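Local coordinates for protein aminopeptidase YwaD (Bacillus subtilis, PDB 6HC6) that removes single amino acids from the N-terminal ends of peptides, as a secreted aminopeptidase of the M28 family that works with two zinc ions, at residues 55-60 against 405-410; 248-253 against 260-265. All coordinates share one frame; numbering follows the deposited sequence.

Contact 1 of 2, residues 55-60 against 405-410; sequences LSEAIG and DSIEHI
Ile407 lays its CG2 methyl against the carboxylate of Glu57, with CG2 to OE1 at 3.3 Å and CG2 to CD at 3.5 Å, the two side chains crossing at about a right angle. Glu57 gets there with CG anti to its carbonyl carbon (chi1 -59°) and an extended chain beyond; its other oxygen, OE2, is hydrogen-bonded one turn back to Ser53 OG and passes 4.0 Å from Ile407 CD1. Ile407 holds CG1 anti to the backbone N (chi1 -154°), which places CG2 between N and the carbonyl carbon, on the side of the glutamate. The polar link is indirect: a water accepts from Ile407 N at 2.8 Å and donates to Ser56 OG at 3.0 Å. That hydroxyl also bonds to Ile52 O within its own helix, and Ile407 CB lies 4.1 Å from Ser56 OG. The contact is small, 138 Å² in all, and partly open at the glutamate. It is structural packing that sets the C-terminal end of helix 45-59 beside the loop between strand 382-389 and helix 412-430. Ile407 also touches Tyr49 and Ile52 of helix 45-59, while Ser56 reaches Ala260 at the start of helix 260-277.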
ATOM      1  N   LEU A  55      -0.652  12.574  10.308  1.00 21.68           N
ATOM      2  CA  LEU A  55      -1.254  11.343   9.813  1.00 19.83           C
ATOM      3  C   LEU A  55      -0.955  10.157  10.718  1.00 21.16           C
ATOM      4  O   LEU A  55      -1.846   9.351  10.993  1.00 24.03           O
ATOM      5  CB  LEU A  55      -0.772  11.045   8.395  1.00 16.86           C
ATOM      6  CG  LEU A  55      -1.220  11.989   7.283  1.00 18.34           C
ATOM      7  CD1 LEU A  55      -0.383  11.789   6.037  1.00 18.68           C
ATOM      8  CD2 LEU A  55      -2.714  11.819   6.970  1.00 25.01           C
ATOM      9  N   SER A  56       0.295  10.012  11.170  1.00 21.22           N
ATOM     10  CA  SER A  56       0.701   8.790  11.851  1.00 23.28           C
ATOM     11  C   SER A  56       0.664   8.892  13.366  1.00 25.95           C
ATOM     12  O   SER A  56       0.623   7.851  14.032  1.00 24.20           O
ATOM     13  CB  SER A  56       2.113   8.381  11.420  1.00 23.36           C
ATOM     14  OG  SER A  56       3.065   9.285  11.939  1.00 27.80           O
ATOM     15  N   GLU A  57       0.696  10.105  13.923  1.00 22.13           N
ATOM     16  CA  GLU A  57       0.613  10.315  15.364  1.00 24.65           C
ATOM     17  C   GLU A  57      -0.739  10.849  15.809  1.00 30.77           C
ATOM     18  O   GLU A  57      -1.377  10.271  16.699  1.00 32.72           O
ATOM     19  CB  GLU A  57       1.709  11.284  15.820  1.00 37.13           C
ATOM     20  CG  GLU A  57       3.126  10.849  15.517  1.00 34.14           C
ATOM     21  CD  GLU A  57       4.131  11.679  16.286  1.00 46.47           C
ATOM     22  OE1 GLU A  57       4.763  11.135  17.216  1.00 51.13           O
ATOM     23  OE2 GLU A  57       4.278  12.880  15.964  1.00 44.81           O
ATOM     24  N   ALA A  58      -1.186  11.964  15.232  1.00 28.07           N
ATOM     25  CA  ALA A  58      -2.468  12.524  15.644  1.00 38.75           C
ATOM     26  C   ALA A  58      -3.623  11.625  15.227  1.00 35.92           C
ATOM     27  O   ALA A  58      -4.626  11.529  15.941  1.00 38.55           O
ATOM     28  CB  ALA A  58      -2.646  13.930  15.072  1.00 37.51           C
ATOM     29  N   ILE A  59      -3.491  10.943  14.094  1.00 30.74           N
ATOM     30  CA  ILE A  59      -4.533  10.042  13.629  1.00 31.77           C
ATOM     31  C   ILE A  59      -4.139   8.601  13.927  1.00 26.69           C
ATOM     32  O   ILE A  59      -4.869   7.884  14.617  1.00 34.08           O
ATOM     33  CB  ILE A  59      -4.809  10.274  12.132  1.00 27.02           C
ATOM     34  CG1 ILE A  59      -5.412  11.673  11.954  1.00 29.15           C
ATOM     35  CG2 ILE A  59      -5.734   9.204  11.585  1.00 25.15           C
ATOM     36  CD1 ILE A  59      -5.659  12.066  10.516  1.00 31.60           C
ATOM     37  N   GLY A  60      -2.977   8.167  13.438  1.00 24.72           N
ATOM     38  CA  GLY A  60      -2.496   6.832  13.727  1.00 28.44           C
ATOM     39  C   GLY A  60      -2.653   5.913  12.531  1.00 21.36           C
ATOM     40  O   GLY A  60      -2.650   6.370  11.390  1.00 25.01           O
ATOM     41  N   ASP A 405       6.620   1.107  12.150  1.00 18.10           N
ATOM     42  CA  ASP A 405       6.602   2.074  11.051  1.00 17.20           C
ATOM     43  C   ASP A 405       6.038   3.394  11.578  1.00 19.39           C
ATOM     44  O   ASP A 405       4.932   3.825  11.246  1.00 18.63           O
ATOM     45  CB  ASP A 405       5.793   1.569   9.859  1.00 16.72           C
ATOM     46  CG  ASP A 405       5.865   2.508   8.692  1.00 19.57           C
ATOM     47  OD1 ASP A 405       5.096   2.332   7.730  1.00 17.56           O
ATOM     48  OD2 ASP A 405       6.696   3.436   8.751  1.00 21.12           O
ATOM     49  N   SER A 406       6.841   4.047  12.411  1.00 21.74           N
ATOM     50  CA  SER A 406       6.434   5.194  13.204  1.00 22.05           C
ATOM     51  C   SER A 406       7.325   6.383  12.877  1.00 26.87           C
ATOM     52  O   SER A 406       8.371   6.246  12.243  1.00 23.70           O
ATOM     53  CB  SER A 406       6.540   4.876  14.693  1.00 20.75           C
ATOM     54  OG  SER A 406       7.906   4.660  15.020  1.00 24.38           O
ATOM     55  N   ILE A 407       6.901   7.569  13.325  1.00 22.28           N
ATOM     56  CA  ILE A 407       7.661   8.769  12.991  1.00 20.84           C
ATOM     57  C   ILE A 407       9.044   8.755  13.624  1.00 27.33           C
ATOM     58  O   ILE A 407       9.957   9.421  13.116  1.00 25.88           O
ATOM     59  CB  ILE A 407       6.853  10.022  13.373  1.00 26.31           C
ATOM     60  CG1 ILE A 407       7.281  11.200  12.492  1.00 31.58           C
ATOM     61  CG2 ILE A 407       6.995  10.342  14.859  1.00 29.95           C
ATOM     62  CD1 ILE A 407       6.390  12.412  12.621  1.00 29.24           C
ATOM     63  N   GLU A 408       9.236   7.990  14.708  1.00 24.42           N
ATOM     64  CA  GLU A 408      10.567   7.809  15.266  1.00 23.94           C
ATOM     65  C   GLU A 408      11.549   7.306  14.212  1.00 23.83           C
ATOM     66  O   GLU A 408      12.753   7.563  14.307  1.00 26.27           O
ATOM     67  CB  GLU A 408      10.502   6.844  16.471  1.00 27.85           C
ATOM     68  CG  GLU A 408      11.821   6.226  16.859  1.00 45.24           C
ATOM     69  CD  GLU A 408      11.732   5.386  18.125  1.00 47.94           C
ATOM     70  OE1 GLU A 408      12.746   5.307  18.847  1.00 47.10           O
ATOM     71  OE2 GLU A 408      10.659   4.803  18.390  1.00 43.49           O
ATOM     72  N   HIS A 409      11.056   6.613  13.188  1.00 26.08           N
ATOM     73  CA  HIS A 409      11.921   6.027  12.172  1.00 24.26           C
ATOM     74  C   HIS A 409      11.810   6.766  10.847  1.00 25.96           C
ATOM     75  O   HIS A 409      11.958   6.173   9.781  1.00 22.21           O
ATOM     76  CB  HIS A 409      11.604   4.540  12.000  1.00 24.01           C
ATOM     77  CG  HIS A 409      11.982   3.717  13.194  1.00 25.96           C
ATOM     78  ND1 HIS A 409      11.101   2.865  13.827  1.00 30.49           N
ATOM     79  CD2 HIS A 409      13.146   3.635  13.883  1.00 27.65           C
ATOM     80  CE1 HIS A 409      11.704   2.292  14.854  1.00 28.34           C
ATOM     81  NE2 HIS A 409      12.949   2.737  14.908  1.00 29.38           N
ATOM     82  N   ILE A 410      11.539   8.063  10.909  1.00 23.02           N
ATOM     83  CA  ILE A 410      11.469   8.926   9.735  1.00 20.96           C
ATOM     84  C   ILE A 410      12.667   9.857   9.797  1.00 23.94           C
ATOM     85  O   ILE A 410      12.982  10.395  10.861  1.00 25.39           O
ATOM     86  CB  ILE A 410      10.148   9.718   9.701  1.00 20.77           C
ATOM     87  CG1 ILE A 410       8.985   8.805   9.327  1.00 18.80           C
ATOM     88  CG2 ILE A 410      10.235  10.892   8.706  1.00 21.46           C
ATOM     89  CD1 ILE A 410       9.023   8.299   7.904  1.00 20.57           C
TER
HETATM   90  O   HOH W   1       4.239   7.623  14.096  1.00 24.03           O

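Contact 2 of 2, residues 248-253 against 260-265; sequences TAHYDS and ANDNGS. With ZN (zinc ion), chain D; ZN (zinc ion), chain E.
The two-zinc site of this M28 aminopeptidase is built in part where strand 244-250 ends and helix 260-277 begins, His250 coming from the first and Asp262 from the second. His250 NE2 binds one zinc at 2.2 Å, and Asp262 OD1 holds the same ion at 2.0 Å, the imidazole and carboxylate planes standing 87° apart. Asp262 OD2 reaches the second zinc at 2.0 Å, making the carboxylate a bridge; a water also spans both ions. Asp323 completes the protein ligands of the first zinc, and Glu295, His401 and Glu452 those of the second. His250 ND1 donates to Asp252 OD1 at 3.0 Å, tilted from both planes, and weakly to Asp252 O; with the zinc these bonds restrain the ring's rotation, and Asp252 is itself tied to Glu295. Asn263 follows a cis peptide bond; with CG anti to the backbone N (chi1 -175°), it puts CB over one face of the His250 ring, a CH-pi contact 3.5 Å from CB to the centroid. Its amide's stronger polar tie is to Leu322, while ND2 also gives a weak bond of 3.2 Å to His250 O. A water accepts from Asn263 N and donates to His250 O and Asp252 O. A glycine here would remove CB from the ring face and would probably leave Leu322 without its amide partner. The contact is buried, joining strand 244-250, flanked by strands 285-291 and 316-322, to helix 260-277 in a beta-alpha-beta unit completed by 285-291.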
ATOM      1  N   THR A 248       1.336  11.324  -7.114  1.00 16.57           N
ATOM      2  CA  THR A 248       0.405  10.493  -6.363  1.00 17.35           C
ATOM      3  C   THR A 248       1.094   9.778  -5.208  1.00 18.46           C
ATOM      4  O   THR A 248       2.306   9.532  -5.212  1.00 15.80           O
ATOM      5  CB  THR A 248      -0.304   9.463  -7.259  1.00 16.56           C
ATOM      6  OG1 THR A 248       0.634   8.489  -7.731  1.00 18.34           O
ATOM      7  CG2 THR A 248      -0.987  10.136  -8.469  1.00 17.52           C
ATOM      8  N   ALA A 249       0.281   9.431  -4.215  1.00 15.00           N
ATOM      9  CA  ALA A 249       0.758   8.735  -3.022  1.00 13.50           C
ATOM     10  C   ALA A 249      -0.449   8.164  -2.294  1.00 19.21           C
ATOM     11  O   ALA A 249      -1.481   8.823  -2.230  1.00 19.99           O
ATOM     12  CB  ALA A 249       1.509   9.705  -2.106  1.00 15.25           C
ATOM     13  N   HIS A 250      -0.327   6.960  -1.746  1.00 15.38           N
ATOM     14  CA  HIS A 250      -1.440   6.399  -0.985  1.00 12.84           C
ATOM     15  C   HIS A 250      -1.354   6.826   0.473  1.00 16.61           C
ATOM     16  O   HIS A 250      -0.267   6.929   1.042  1.00 16.43           O
ATOM     17  CB  HIS A 250      -1.505   4.873  -1.125  1.00 11.19           C
ATOM     18  CG  HIS A 250      -0.463   4.103  -0.357  1.00 11.95           C
ATOM     19  ND1 HIS A 250      -0.675   3.634   0.923  1.00 14.01           N
ATOM     20  CD2 HIS A 250       0.741   3.608  -0.737  1.00 15.74           C
ATOM     21  CE1 HIS A 250       0.381   2.952   1.332  1.00 14.84           C
ATOM     22  NE2 HIS A 250       1.246   2.888   0.331  1.00 11.62           N
ATOM     23  N   TYR A 251      -2.510   7.082   1.078  1.00 13.88           N
ATOM     24  CA  TYR A 251      -2.529   7.622   2.430  1.00 15.84           C
ATOM     25  C   TYR A 251      -3.107   6.632   3.433  1.00 15.02           C
ATOM     26  O   TYR A 251      -3.252   6.977   4.615  1.00 18.80           O
ATOM     27  CB  TYR A 251      -3.287   8.957   2.461  1.00 15.11           C
ATOM     28  CG  TYR A 251      -4.776   8.849   2.228  1.00 15.30           C
ATOM     29  CD1 TYR A 251      -5.298   8.757   0.944  1.00 14.02           C
ATOM     30  CD2 TYR A 251      -5.654   8.867   3.287  1.00 18.53           C
ATOM     31  CE1 TYR A 251      -6.660   8.639   0.728  1.00 15.77           C
ATOM     32  CE2 TYR A 251      -7.032   8.770   3.089  1.00 22.49           C
ATOM     33  CZ  TYR A 251      -7.521   8.652   1.806  1.00 19.69           C
ATOM     34  OH  TYR A 251      -8.874   8.550   1.580  1.00 22.06           O
ATOM     35  N   ASP A 252      -3.397   5.399   3.009  1.00 15.91           N
ATOM     36  CA  ASP A 252      -3.792   4.376   3.972  1.00 17.94           C
ATOM     37  C   ASP A 252      -2.575   3.591   4.452  1.00 20.46           C
ATOM     38  O   ASP A 252      -1.493   3.662   3.870  1.00 16.52           O
ATOM     39  CB  ASP A 252      -4.831   3.433   3.375  1.00 15.44           C
ATOM     40  CG  ASP A 252      -4.277   2.579   2.245  1.00 17.46           C
ATOM     41  OD1 ASP A 252      -3.601   3.145   1.351  1.00 16.84           O
ATOM     42  OD2 ASP A 252      -4.541   1.354   2.237  1.00 16.36           O
ATOM     43  N   SER A 253      -2.762   2.842   5.539  1.00 15.57           N
ATOM     44  CA  SER A 253      -1.708   1.989   6.084  1.00 15.48           C
ATOM     45  C   SER A 253      -2.317   0.660   6.504  1.00 17.56           C
ATOM     46  O   SER A 253      -3.539   0.512   6.564  1.00 17.65           O
ATOM     47  CB  SER A 253      -0.986   2.650   7.265  1.00 19.77           C
ATOM     48  OG  SER A 253      -1.817   2.687   8.407  1.00 20.46           O
ATOM     49  N   ALA A 260       3.912   5.669   9.184  1.00 20.81           N
ATOM     50  CA  ALA A 260       4.687   6.895   9.029  1.00 17.20           C
ATOM     51  C   ALA A 260       5.430   6.893   7.701  1.00 18.58           C
ATOM     52  O   ALA A 260       5.305   7.837   6.907  1.00 18.10           O
ATOM     53  CB  ALA A 260       5.652   7.057  10.198  1.00 16.33           C
ATOM     54  N   ASN A 261       6.196   5.829   7.429  1.00 17.39           N
ATOM     55  CA  ASN A 261       6.883   5.743   6.147  1.00 15.33           C
ATOM     56  C   ASN A 261       6.038   5.115   5.033  1.00 16.94           C
ATOM     57  O   ASN A 261       6.128   5.550   3.876  1.00 17.03           O
ATOM     58  CB  ASN A 261       8.191   4.956   6.289  1.00 16.09           C
ATOM     59  CG  ASN A 261       9.097   5.197   5.112  1.00 21.61           C
ATOM     60  OD1 ASN A 261       9.186   6.344   4.637  1.00 19.82           O
ATOM     61  ND2 ASN A 261       9.720   4.138   4.582  1.00 19.53           N
ATOM     62  N   ASP A 262       5.245   4.080   5.339  1.00 16.06           N
ATOM     63  CA  ASP A 262       4.334   3.450   4.371  1.00 17.75           C
ATOM     64  C   ASP A 262       2.894   3.791   4.759  1.00 16.96           C
ATOM     65  O   ASP A 262       2.251   3.019   5.468  1.00 15.57           O
ATOM     66  CB  ASP A 262       4.532   1.910   4.360  1.00 20.04           C
ATOM     67  CG  ASP A 262       3.798   1.239   3.221  1.00 18.99           C
ATOM     68  OD1 ASP A 262       3.470   1.951   2.237  1.00 15.70           O
ATOM     69  OD2 ASP A 262       3.542   0.003   3.303  1.00 14.99           O
ATOM     70  N   ASN A 263       2.359   4.920   4.271  1.00 15.21           N
ATOM     71  CA  ASN A 263       3.003   5.821   3.329  1.00 14.64           C
ATOM     72  C   ASN A 263       2.678   7.267   3.691  1.00 17.08           C
ATOM     73  O   ASN A 263       2.367   8.085   2.831  1.00 17.30           O
ATOM     74  CB  ASN A 263       2.544   5.510   1.900  1.00 13.33           C
ATOM     75  CG  ASN A 263       3.284   6.338   0.863  1.00 15.03           C
ATOM     76  OD1 ASN A 263       4.450   6.677   1.055  1.00 15.56           O
ATOM     77  ND2 ASN A 263       2.610   6.661  -0.241  1.00 15.12           N
ATOM     78  N   GLY A 264       2.727   7.582   4.983  1.00 15.02           N
ATOM     79  CA  GLY A 264       2.671   8.987   5.363  1.00 15.31           C
ATOM     80  C   GLY A 264       3.740   9.786   4.647  1.00 18.39           C
ATOM     81  O   GLY A 264       3.512  10.926   4.229  1.00 19.75           O
ATOM     82  N   SER A 265       4.915   9.180   4.464  1.00 17.46           N
ATOM     83  CA  SER A 265       6.022   9.866   3.820  1.00 17.37           C
ATOM     84  C   SER A 265       5.654  10.317   2.414  1.00 19.12           C
ATOM     85  O   SER A 265       5.846  11.484   2.062  1.00 18.76           O
ATOM     86  CB  SER A 265       7.262   8.961   3.786  1.00 18.74           C
ATOM     87  OG  SER A 265       7.037   7.844   2.932  1.00 19.16           O
TER
HETATM   88 ZN    ZN D 501       3.099   1.776   0.259  1.00 19.43          ZN
HETATM   89 ZN    ZN E 502       2.228  -1.247   2.350  1.00 21.49          ZN
HETATM   90  O   HOH W   2      -0.145   6.042   3.944  1.00 16.87           O
HETATM   91  O   HOH W   3       4.440   0.355  -0.155  1.00 22.27           O
HETATM   92  O   HOH W   4       1.982   0.048   0.459  1.00 18.72           O

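In the fold
From the N terminus, helix 45-59 supplies the first half of contact 1, whose partner arrives only 345 residues later, in the loop leading to helix 412-430. The chain between runs through helix 67-82, the sheet formed by strands between 97 and 222, some of them from the PA-domain range, and most of the M28 range. Contact 2 is nested inside that long loop and closes a short one, from strand 244-250 to helix 260-277. The two join directly: Asp405 OD2 bonds to Asn261 N at 2.8 Å and its OD1 to the backbone N of Asp262. Thus the N-terminal helix and a late loop meet beside the helix start that carries the bridging zinc ligand.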